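Local coordinates for protein CS6 fimbrial subunit B, CS6 fimbrial subunit A (Escherichia coli, PDB 4B9G) that forms a subunit of the CS6 fimbriae of enterotoxigenic bacteria, here completed by a fused donor strand from its partner subunit, and probably contributes to adhesion to host cells, at residues A[77-90]-A[108-121]. Residues are numbered along the deposited sequence; the frame is centred on the assembly and turned at random.
Sequences DQNMNYYIRKDSGA and SYTFSAIYTGGEYP
Ile114 lies over one face of the Tyr83 ring, with CB 3.9 Å from the ring centroid and 18° off the normal, a CH-pi contact; at the ring edge, near its plane, sits Thr116 CG2. Ile114 also spreads over a second flat group: its CD1 rests over one face of the Arg85 guanidinium, toward the rim, 3.5 Å from Arg85 NH1. At the guanidinium edge is the carboxylate of Asp87, gripped side-on, NE to OD1 and NH2 to OD2, NE to OD1 being 2.8 Å. The bend in the arginine chain (chi3 72°) turns the group back to this neighbour. Asp87 OD2 also accepts from Ser112 OG at 2.9 Å, a donor standing 46° above the carboxylate plane. Gly89 CA lies over a face of the Tyr109 ring, while Ala90 O meets that ring in plane and takes the Tyr109 OH proton on a lone pair at 2.6 Å. On the sheet face that carries Met80 and Tyr82, Met80 CB approaches the Tyr115 ring edge and Ala113 CB touches Tyr82 CD2 at 3.4 Å; the Tyr82 hydroxyl pairs with Tyr39 of strand 37-44.

Strands 79-88 and 108-119 are antiparallel neighbours in the CssB part of the fusion, flanked by strands 65-72 and 37-44. Thr110 O accepts from both Asp87 N (2.8 Å) and Ser88 N, a classic beta bulge that shifts the register by one. Beyond it, Ser88 OG and Thr110 OG1 share a hydrogen bond of 2.7 Å.

The Met80 and Tyr82 face is thus mainly apolar apart from Lys86, whereas the other mixes the Tyr83-Ile114 contact with charge: two N-H bonds to Asp87 fix the guanidinium's rotation, Ser112 OG holds the carboxylate, and the pairing would probably favour an ionised Asp87.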
ATOM      1  N   ASP A  77       0.534   9.511 -18.743  1.00 12.46           N
ATOM      2  CA  ASP A  77       1.538  10.493 -18.334  1.00 13.01           C
ATOM      3  C   ASP A  77       1.231  11.167 -16.996  1.00 10.94           C
ATOM      4  O   ASP A  77       2.038  11.958 -16.516  1.00 14.06           O
ATOM      5  CB  ASP A  77       1.715  11.571 -19.421  1.00 18.46           C
ATOM      6  CG  ASP A  77       2.115  11.003 -20.758  1.00 26.62           C
ATOM      7  OD1 ASP A  77       2.860  10.001 -20.791  1.00 29.90           O
ATOM      8  OD2 ASP A  77       1.698  11.582 -21.786  1.00 33.74           O
ATOM      9  N   GLN A  78       0.072  10.875 -16.409  1.00  8.61           N
ATOM     10  CA  GLN A  78      -0.309  11.456 -15.124  1.00  7.64           C
ATOM     11  C   GLN A  78      -0.297  10.383 -14.047  1.00  7.44           C
ATOM     12  O   GLN A  78      -0.938   9.333 -14.196  1.00  8.86           O
ATOM     13  CB  GLN A  78      -1.695  12.084 -15.226  1.00  7.72           C
ATOM     14  CG  GLN A  78      -1.751  13.241 -16.183  1.00  9.94           C
ATOM     15  CD  GLN A  78      -3.079  13.954 -16.139  1.00  9.95           C
ATOM     16  OE1 GLN A  78      -3.707  14.047 -15.103  1.00 11.52           O
ATOM     17  NE2 GLN A  78      -3.510  14.464 -17.267  1.00 16.18           N
ATOM     18  N   ASN A  79       0.443  10.618 -12.973  1.00  7.41           N
ATOM     19  CA  ASN A  79       0.541   9.621 -11.923  1.00  8.79           C
ATOM     20  C   ASN A  79       0.839  10.275 -10.575  1.00  7.48           C
ATOM     21  O   ASN A  79       1.304  11.417 -10.502  1.00  9.17           O
ATOM     22  CB  ASN A  79       1.590   8.572 -12.292  1.00 11.40           C
ATOM     23  CG  ASN A  79       2.956   9.185 -12.512  1.00 17.35           C
ATOM     24  OD1 ASN A  79       3.507   9.831 -11.630  1.00 21.10           O
ATOM     25  ND2 ASN A  79       3.478   9.042 -13.712  1.00 24.47           N
ATOM     26  N   MET A  80       0.522   9.530  -9.522  1.00  7.26           N
ATOM     27  CA  MET A  80       0.710   9.951  -8.137  1.00  7.24           C
ATOM     28  C   MET A  80       1.690   9.004  -7.466  1.00  6.96           C
ATOM     29  O   MET A  80       1.503   7.791  -7.505  1.00  9.10           O
ATOM     30  CB  MET A  80      -0.627   9.904  -7.396  1.00  7.09           C
ATOM     31  CG  MET A  80      -1.704  10.778  -8.016  1.00  7.25           C
ATOM     32  SD  MET A  80      -3.238  10.573  -7.110  1.00  9.71           S
ATOM     33  CE  MET A  80      -4.311  11.717  -7.988  1.00  8.68           C
ATOM     34  N   ASN A  81       2.700   9.565  -6.810  1.00  6.80           N
ATOM     35  CA  ASN A  81       3.646   8.809  -6.014  1.00  6.87           C
ATOM     36  C   ASN A  81       3.182   8.696  -4.561  1.00  6.26           C
ATOM     37  O   ASN A  81       2.617   9.649  -4.017  1.00  7.01           O
ATOM     38  CB  ASN A  81       5.003   9.509  -6.009  1.00  8.05           C
ATOM     39  CG  ASN A  81       5.631   9.601  -7.370  1.00 10.00           C
ATOM     40  OD1 ASN A  81       5.495   8.711  -8.184  1.00 12.76           O
ATOM     41  ND2 ASN A  81       6.331  10.695  -7.617  1.00 13.53           N
ATOM     42  N   TYR A  82       3.451   7.560  -3.915  1.00  6.31           N
ATOM     43  CA  TYR A  82       3.027   7.378  -2.534  1.00  5.91           C
ATOM     44  C   TYR A  82       3.880   6.333  -1.829  1.00  6.03           C
ATOM     45  O   TYR A  82       4.537   5.525  -2.476  1.00  6.37           O
ATOM     46  CB  TYR A  82       1.546   6.975  -2.452  1.00  5.79           C
ATOM     47  CG  TYR A  82       1.258   5.565  -2.907  1.00  6.06           C
ATOM     48  CD1 TYR A  82       1.060   5.253  -4.248  1.00  6.37           C
ATOM     49  CD2 TYR A  82       1.174   4.530  -1.983  1.00  6.18           C
ATOM     50  CE1 TYR A  82       0.786   3.957  -4.649  1.00  6.39           C
ATOM     51  CE2 TYR A  82       0.881   3.233  -2.372  1.00  5.70           C
ATOM     52  CZ  TYR A  82       0.684   2.948  -3.702  1.00  6.04           C
ATOM     53  OH  TYR A  82       0.349   1.652  -4.065  1.00  7.03           O
ATOM     54  N   TYR A  83       3.809   6.326  -0.497  1.00  5.99           N
ATOM     55  CA  TYR A  83       4.386   5.256   0.306  1.00  6.08           C
ATOM     56  C   TYR A  83       3.329   4.731   1.287  1.00  5.47           C
ATOM     57  O   TYR A  83       2.303   5.384   1.544  1.00  5.78           O
ATOM     58  CB  TYR A  83       5.632   5.710   1.085  1.00  7.58           C
ATOM     59  CG  TYR A  83       5.385   6.765   2.113  1.00  7.58           C
ATOM     60  CD1 TYR A  83       5.025   6.436   3.411  1.00  8.59           C
ATOM     61  CD2 TYR A  83       5.491   8.111   1.767  1.00 10.28           C
ATOM     62  CE1 TYR A  83       4.802   7.443   4.347  1.00 11.29           C
ATOM     63  CE2 TYR A  83       5.274   9.110   2.686  1.00 11.29           C
ATOM     64  CZ  TYR A  83       4.928   8.778   3.968  1.00 10.90           C
ATOM     65  OH  TYR A  83       4.735   9.758   4.914  1.00 14.25           O
ATOM     66  N   ILE A  84       3.588   3.558   1.855  1.00  4.83           N
ATOM     67  CA  ILE A  84       2.692   2.933   2.826  1.00  5.10           C
ATOM     68  C   ILE A  84       3.137   3.232   4.269  1.00  5.08           C
ATOM     69  O   ILE A  84       4.299   2.994   4.641  1.00  5.38           O
ATOM     70  CB  ILE A  84       2.651   1.388   2.604  1.00  5.07           C
ATOM     71  CG1 ILE A  84       2.012   1.075   1.245  1.00  6.16           C
ATOM     72  CG2 ILE A  84       1.943   0.681   3.758  1.00  5.52           C
ATOM     73  CD1 ILE A  84       0.503   1.288   1.154  1.00  7.35           C
ATOM     74  N   ARG A  85       2.205   3.738   5.076  1.00  5.11           N
ATOM     75  CA  ARG A  85       2.387   4.023   6.498  1.00  5.60           C
ATOM     76  C   ARG A  85       1.491   3.065   7.300  1.00  5.52           C
ATOM     77  O   ARG A  85       0.315   2.878   6.948  1.00  5.89           O
ATOM     78  CB  ARG A  85       1.969   5.472   6.780  1.00  6.54           C
ATOM     79  CG  ARG A  85       2.220   5.922   8.200  1.00  8.09           C
ATOM     80  CD  ARG A  85       1.814   7.373   8.439  1.00  9.59           C
ATOM     81  NE  ARG A  85       0.362   7.509   8.446  1.00  8.33           N
ATOM     82  CZ  ARG A  85      -0.313   8.592   8.061  1.00 11.30           C
ATOM     83  NH1 ARG A  85       0.300   9.677   7.624  1.00 12.20           N
ATOM     84  NH2 ARG A  85      -1.631   8.565   8.095  1.00 12.05           N
ATOM     85  N   LYS A  86       2.028   2.465   8.363  1.00  4.91           N
ATOM     86  CA  LYS A  86       1.183   1.675   9.265  1.00  5.37           C
ATOM     87  C   LYS A  86       0.481   2.602  10.245  1.00  5.26           C
ATOM     88  O   LYS A  86       1.145   3.382  10.934  1.00  5.80           O
ATOM     89  CB  LYS A  86       2.027   0.654  10.030  1.00  5.64           C
ATOM     90  CG  LYS A  86       1.191  -0.240  10.933  1.00  6.06           C
ATOM     91  CD  LYS A  86       1.988  -1.379  11.594  1.00  7.22           C
ATOM     92  CE  LYS A  86       3.094  -0.934  12.536  1.00  7.75           C
ATOM     93  NZ  LYS A  86       2.548  -0.294  13.747  1.00  7.75           N
ATOM     94  N   ASP A  87      -0.842   2.491  10.315  1.00  5.12           N
ATOM     95  CA  ASP A  87      -1.648   3.299  11.222  1.00  5.43           C
ATOM     96  C   ASP A  87      -2.216   2.574  12.445  1.00  5.77           C
ATOM     97  O   ASP A  87      -2.675   3.243  13.380  1.00  5.81           O
ATOM     98  CB  ASP A  87      -2.752   4.030  10.465  1.00  6.54           C
ATOM     99  CG  ASP A  87      -2.206   5.190   9.634  1.00  8.22           C
ATOM    100  OD1 ASP A  87      -1.114   5.707   9.943  1.00  7.86           O
ATOM    101  OD2 ASP A  87      -2.879   5.610   8.679  1.00 13.54           O
ATOM    102  N   SER A  88      -2.171   1.253  12.485  1.00  5.84           N
ATOM    103  CA  SER A  88      -2.499   0.527  13.717  1.00  5.99           C
ATOM    104  C   SER A  88      -2.003  -0.903  13.613  1.00  6.30           C
ATOM    105  O   SER A  88      -1.814  -1.439  12.523  1.00  7.04           O
ATOM    106  CB  SER A  88      -3.992   0.539  14.038  1.00  7.12           C
ATOM    107  OG  SER A  88      -4.686  -0.235  13.085  1.00  9.03           O
ATOM    108  N   GLY A  89      -1.809  -1.515  14.780  1.00  6.25           N
ATOM    109  CA  GLY A  89      -1.356  -2.893  14.905  1.00  7.44           C
ATOM    110  C   GLY A  89       0.094  -2.967  15.366  1.00  7.25           C
ATOM    111  O   GLY A  89       0.945  -2.235  14.861  1.00  8.35           O
ATOM    112  N   ALA A  90       0.416  -3.837  16.314  1.00  8.18           N
ATOM    113  CA  ALA A  90       1.747  -3.845  16.923  1.00  9.78           C
ATOM    114  C   ALA A  90       2.838  -4.403  16.006  1.00  8.47           C
ATOM    115  O   ALA A  90       2.641  -5.426  15.339  1.00 10.93           O
ATOM    116  CB  ALA A  90       1.715  -4.647  18.210  1.00 11.56           C
ATOM    117  N   SER A 108      -5.755  -6.956  14.361  1.00 15.61           N
ATOM    118  CA  SER A 108      -6.014  -6.180  13.149  1.00 14.13           C
ATOM    119  C   SER A 108      -4.944  -5.103  12.907  1.00 11.52           C
ATOM    120  O   SER A 108      -4.413  -4.509  13.846  1.00 14.91           O
ATOM    121  CB  SER A 108      -7.401  -5.542  13.233  1.00 17.97           C
ATOM    122  OG  SER A 108      -8.429  -6.499  13.017  1.00 28.85           O
ATOM    123  N   TYR A 109      -4.654  -4.868  11.629  1.00  9.16           N
ATOM    124  CA  TYR A 109      -3.678  -3.876  11.184  1.00  7.75           C
ATOM    125  C   TYR A 109      -4.328  -2.959  10.156  1.00  7.73           C
ATOM    126  O   TYR A 109      -5.139  -3.392   9.322  1.00  9.16           O
ATOM    127  CB  TYR A 109      -2.444  -4.564  10.545  1.00  6.93           C
ATOM    128  CG  TYR A 109      -1.579  -5.246  11.562  1.00  7.00           C
ATOM    129  CD1 TYR A 109      -1.996  -6.417  12.178  1.00  7.90           C
ATOM    130  CD2 TYR A 109      -0.391  -4.664  12.000  1.00  6.80           C
ATOM    131  CE1 TYR A 109      -1.234  -7.015  13.171  1.00  8.03           C
ATOM    132  CE2 TYR A 109       0.373  -5.259  13.010  1.00  7.98           C
ATOM    133  CZ  TYR A 109      -0.072  -6.422  13.609  1.00  7.72           C
ATOM    134  OH  TYR A 109       0.647  -7.014  14.620  1.00  8.29           O
ATOM    135  N   THR A 110      -3.968  -1.684  10.204  1.00  5.98           N
ATOM    136  CA  THR A 110      -4.390  -0.739   9.191  1.00  5.75           C
ATOM    137  C   THR A 110      -3.183   0.004   8.658  1.00  4.91           C
ATOM    138  O   THR A 110      -2.208   0.235   9.379  1.00  5.62           O
ATOM    139  CB  THR A 110      -5.443   0.261   9.693  1.00  7.13           C
ATOM    140  OG1 THR A 110      -4.874   1.076  10.712  1.00  8.07           O
ATOM    141  CG2 THR A 110      -6.699  -0.464  10.201  1.00  8.40           C
ATOM    142  N   PHE A 111      -3.256   0.359   7.380  1.00  4.96           N
ATOM    143  CA  PHE A 111      -2.200   1.074   6.680  1.00  5.31           C
ATOM    144  C   PHE A 111      -2.841   2.134   5.793  1.00  5.06           C
ATOM    145  O   PHE A 111      -4.023   2.015   5.415  1.00  6.33           O
ATOM    146  CB  PHE A 111      -1.359   0.131   5.799  1.00  5.76           C
ATOM    147  CG  PHE A 111      -0.738  -1.038   6.540  1.00  5.72           C
ATOM    148  CD1 PHE A 111      -1.474  -2.188   6.805  1.00  6.01           C
ATOM    149  CD2 PHE A 111       0.601  -0.998   6.943  1.00  5.93           C
ATOM    150  CE1 PHE A 111      -0.908  -3.248   7.465  1.00  7.53           C
ATOM    151  CE2 PHE A 111       1.180  -2.072   7.609  1.00  7.15           C
ATOM    152  CZ  PHE A 111       0.432  -3.201   7.863  1.00  7.44           C
ATOM    153  N   SER A 112      -2.144   3.158   5.409  1.00  5.71           N
ATOM    154  CA  SER A 112      -2.491   4.226   4.568  1.00  5.76           C
ATOM    155  C   SER A 112      -1.454   4.437   3.449  1.00  4.62           C
ATOM    156  O   SER A 112      -0.250   4.357   3.703  1.00  5.65           O
ATOM    157  CB  SER A 112      -2.776   5.493   5.359  1.00  7.64           C
ATOM    158  OG  SER A 112      -1.666   5.766   6.026  1.00 14.36           O
ATOM    159  N   ALA A 113      -1.930   4.735   2.243  1.00  5.00           N
ATOM    160  CA  ALA A 113      -1.099   5.186   1.128  1.00  4.93           C
ATOM    161  C   ALA A 113      -1.008   6.701   1.180  1.00  5.06           C
ATOM    162  O   ALA A 113      -2.035   7.384   1.076  1.00  6.65           O
ATOM    163  CB  ALA A 113      -1.732   4.738  -0.196  1.00  5.37           C
ATOM    164  N   ILE A 114       0.200   7.216   1.360  1.00  5.27           N
ATOM    165  CA  ILE A 114       0.438   8.633   1.624  1.00  5.85           C
ATOM    166  C   ILE A 114       1.084   9.316   0.411  1.00  5.78           C
ATOM    167  O   ILE A 114       2.174   8.929  -0.020  1.00  6.32           O
ATOM    168  CB  ILE A 114       1.355   8.814   2.856  1.00  7.13           C
ATOM    169  CG1 ILE A 114       0.761   8.091   4.076  1.00  8.78           C
ATOM    170  CG2 ILE A 114       1.601  10.290   3.128  1.00  8.25           C
ATOM    171  CD1 ILE A 114      -0.633   8.527   4.425  1.00 10.74           C
ATOM    172  N   TYR A 115       0.398  10.319  -0.132  1.00  6.13           N
ATOM    173  CA  TYR A 115       0.850  11.050  -1.314  1.00  6.23           C
ATOM    174  C   TYR A 115       2.137  11.817  -1.043  1.00  6.89           C
ATOM    175  O   TYR A 115       2.242  12.559  -0.047  1.00  8.16           O
ATOM    176  CB  TYR A 115      -0.259  12.016  -1.734  1.00  7.24           C
ATOM    177  CG  TYR A 115       0.054  12.824  -2.964  1.00  7.44           C
ATOM    178  CD1 TYR A 115      -0.138  12.308  -4.247  1.00  8.81           C
ATOM    179  CD2 TYR A 115       0.557  14.118  -2.859  1.00 14.41           C
ATOM    180  CE1 TYR A 115       0.154  13.046  -5.378  1.00 10.37           C
ATOM    181  CE2 TYR A 115       0.846  14.878  -4.005  1.00 14.89           C
ATOM    182  CZ  TYR A 115       0.631  14.334  -5.262  1.00 10.07           C
ATOM    183  OH  TYR A 115       0.946  15.063  -6.381  1.00 11.55           O
ATOM    184  N   THR A 116       3.094  11.680  -1.959  1.00  7.09           N
ATOM    185  CA  THR A 116       4.384  12.358  -1.830  1.00  9.35           C
ATOM    186  C   THR A 116       4.757  13.242  -3.012  1.00 11.88           C
ATOM    187  O   THR A 116       5.797  13.894  -2.976  1.00 17.17           O
ATOM    188  CB  THR A 116       5.537  11.366  -1.681  1.00 12.45           C
ATOM    189  OG1 THR A 116       5.616  10.540  -2.851  1.00 15.34           O
ATOM    190  CG2 THR A 116       5.357  10.529  -0.502  1.00 13.55           C
ATOM    191  N   GLY A 117       3.942  13.253  -4.061  1.00 12.61           N
ATOM    192  CA  GLY A 117       4.250  14.016  -5.269  1.00 13.92           C
ATOM    193  C   GLY A 117       3.775  13.266  -6.495  1.00 10.13           C
ATOM    194  O   GLY A 117       3.055  12.289  -6.362  1.00  9.55           O
ATOM    195  N   GLY A 118       4.174  13.688  -7.687  1.00 12.10           N
ATOM    196  CA  GLY A 118       3.740  12.987  -8.875  1.00 10.59           C
ATOM    197  C   GLY A 118       4.103  13.714 -10.142  1.00 10.73           C
ATOM    198  O   GLY A 118       4.877  14.661 -10.137  1.00 14.98           O
ATOM    199  N   GLU A 119       3.537  13.223 -11.238  1.00 10.28           N
ATOM    200  CA  GLU A 119       3.723  13.759 -12.572  1.00 11.09           C
ATOM    201  C   GLU A 119       2.360  14.210 -13.098  1.00 10.77           C
ATOM    202  O   GLU A 119       1.401  13.426 -13.180  1.00  8.98           O
ATOM    203  CB  GLU A 119       4.323  12.688 -13.492  1.00 13.53           C
ATOM    204  CG  GLU A 119       5.681  12.163 -13.049  1.00 21.59           C
ATOM    205  CD  GLU A 119       6.758  13.239 -13.025  1.00 31.84           C
ATOM    206  OE1 GLU A 119       6.704  14.166 -13.867  1.00 34.73           O
ATOM    207  OE2 GLU A 119       7.669  13.149 -12.168  1.00 34.96           O
ATOM    208  N   TYR A 120       2.282  15.482 -13.452  1.00 11.72           N
ATOM    209  CA  TYR A 120       1.064  16.079 -13.940  1.00 11.43           C
ATOM    210  C   TYR A 120       1.401  17.321 -14.747  1.00 12.31           C
ATOM    211  O   TYR A 120       2.447  17.944 -14.541  1.00 13.07           O
ATOM    212  CB  TYR A 120       0.153  16.453 -12.770  1.00 14.33           C
ATOM    213  CG  TYR A 120       0.869  17.082 -11.596  1.00 12.96           C
ATOM    214  CD1 TYR A 120       1.092  18.453 -11.525  1.00 17.01           C
ATOM    215  CD2 TYR A 120       1.328  16.288 -10.557  1.00 13.60           C
ATOM    216  CE1 TYR A 120       1.745  19.005 -10.434  1.00 19.58           C
ATOM    217  CE2 TYR A 120       1.972  16.827  -9.475  1.00 15.98           C
ATOM    218  CZ  TYR A 120       2.186  18.179  -9.411  1.00 18.79           C
ATOM    219  OH  TYR A 120       2.839  18.710  -8.318  1.00 22.31           O
ATOM    220  N   PRO A 121       0.514  17.693 -15.678  1.00 14.09           N
ATOM    221  CA  PRO A 121       0.768  18.918 -16.440  1.00 15.72           C
ATOM    222  C   PRO A 121       0.552  20.143 -15.562  1.00 14.99           C
ATOM    223  O   PRO A 121       0.129  20.067 -14.412  1.00 17.26           O
ATOM    224  CB  PRO A 121      -0.255  18.851 -17.575  1.00 19.37           C
ATOM    225  CG  PRO A 121      -1.334  17.992 -17.071  1.00 17.25           C
ATOM    226  CD  PRO A 121      -0.707  17.002 -16.119  1.00 14.52           C
TER
HETATM  227  O   HOH W   1       7.499  12.690  -5.761  1.00 19.87           O
HETATM  228  O   HOH W   2       7.943  11.538  -9.913  1.00 30.00           O
HETATM  229  O   HOH W   3      -5.139   3.441   7.807  1.00 18.78           O
HETATM  230  O   HOH W   4      -1.450  -5.926  17.114  1.00 17.67           O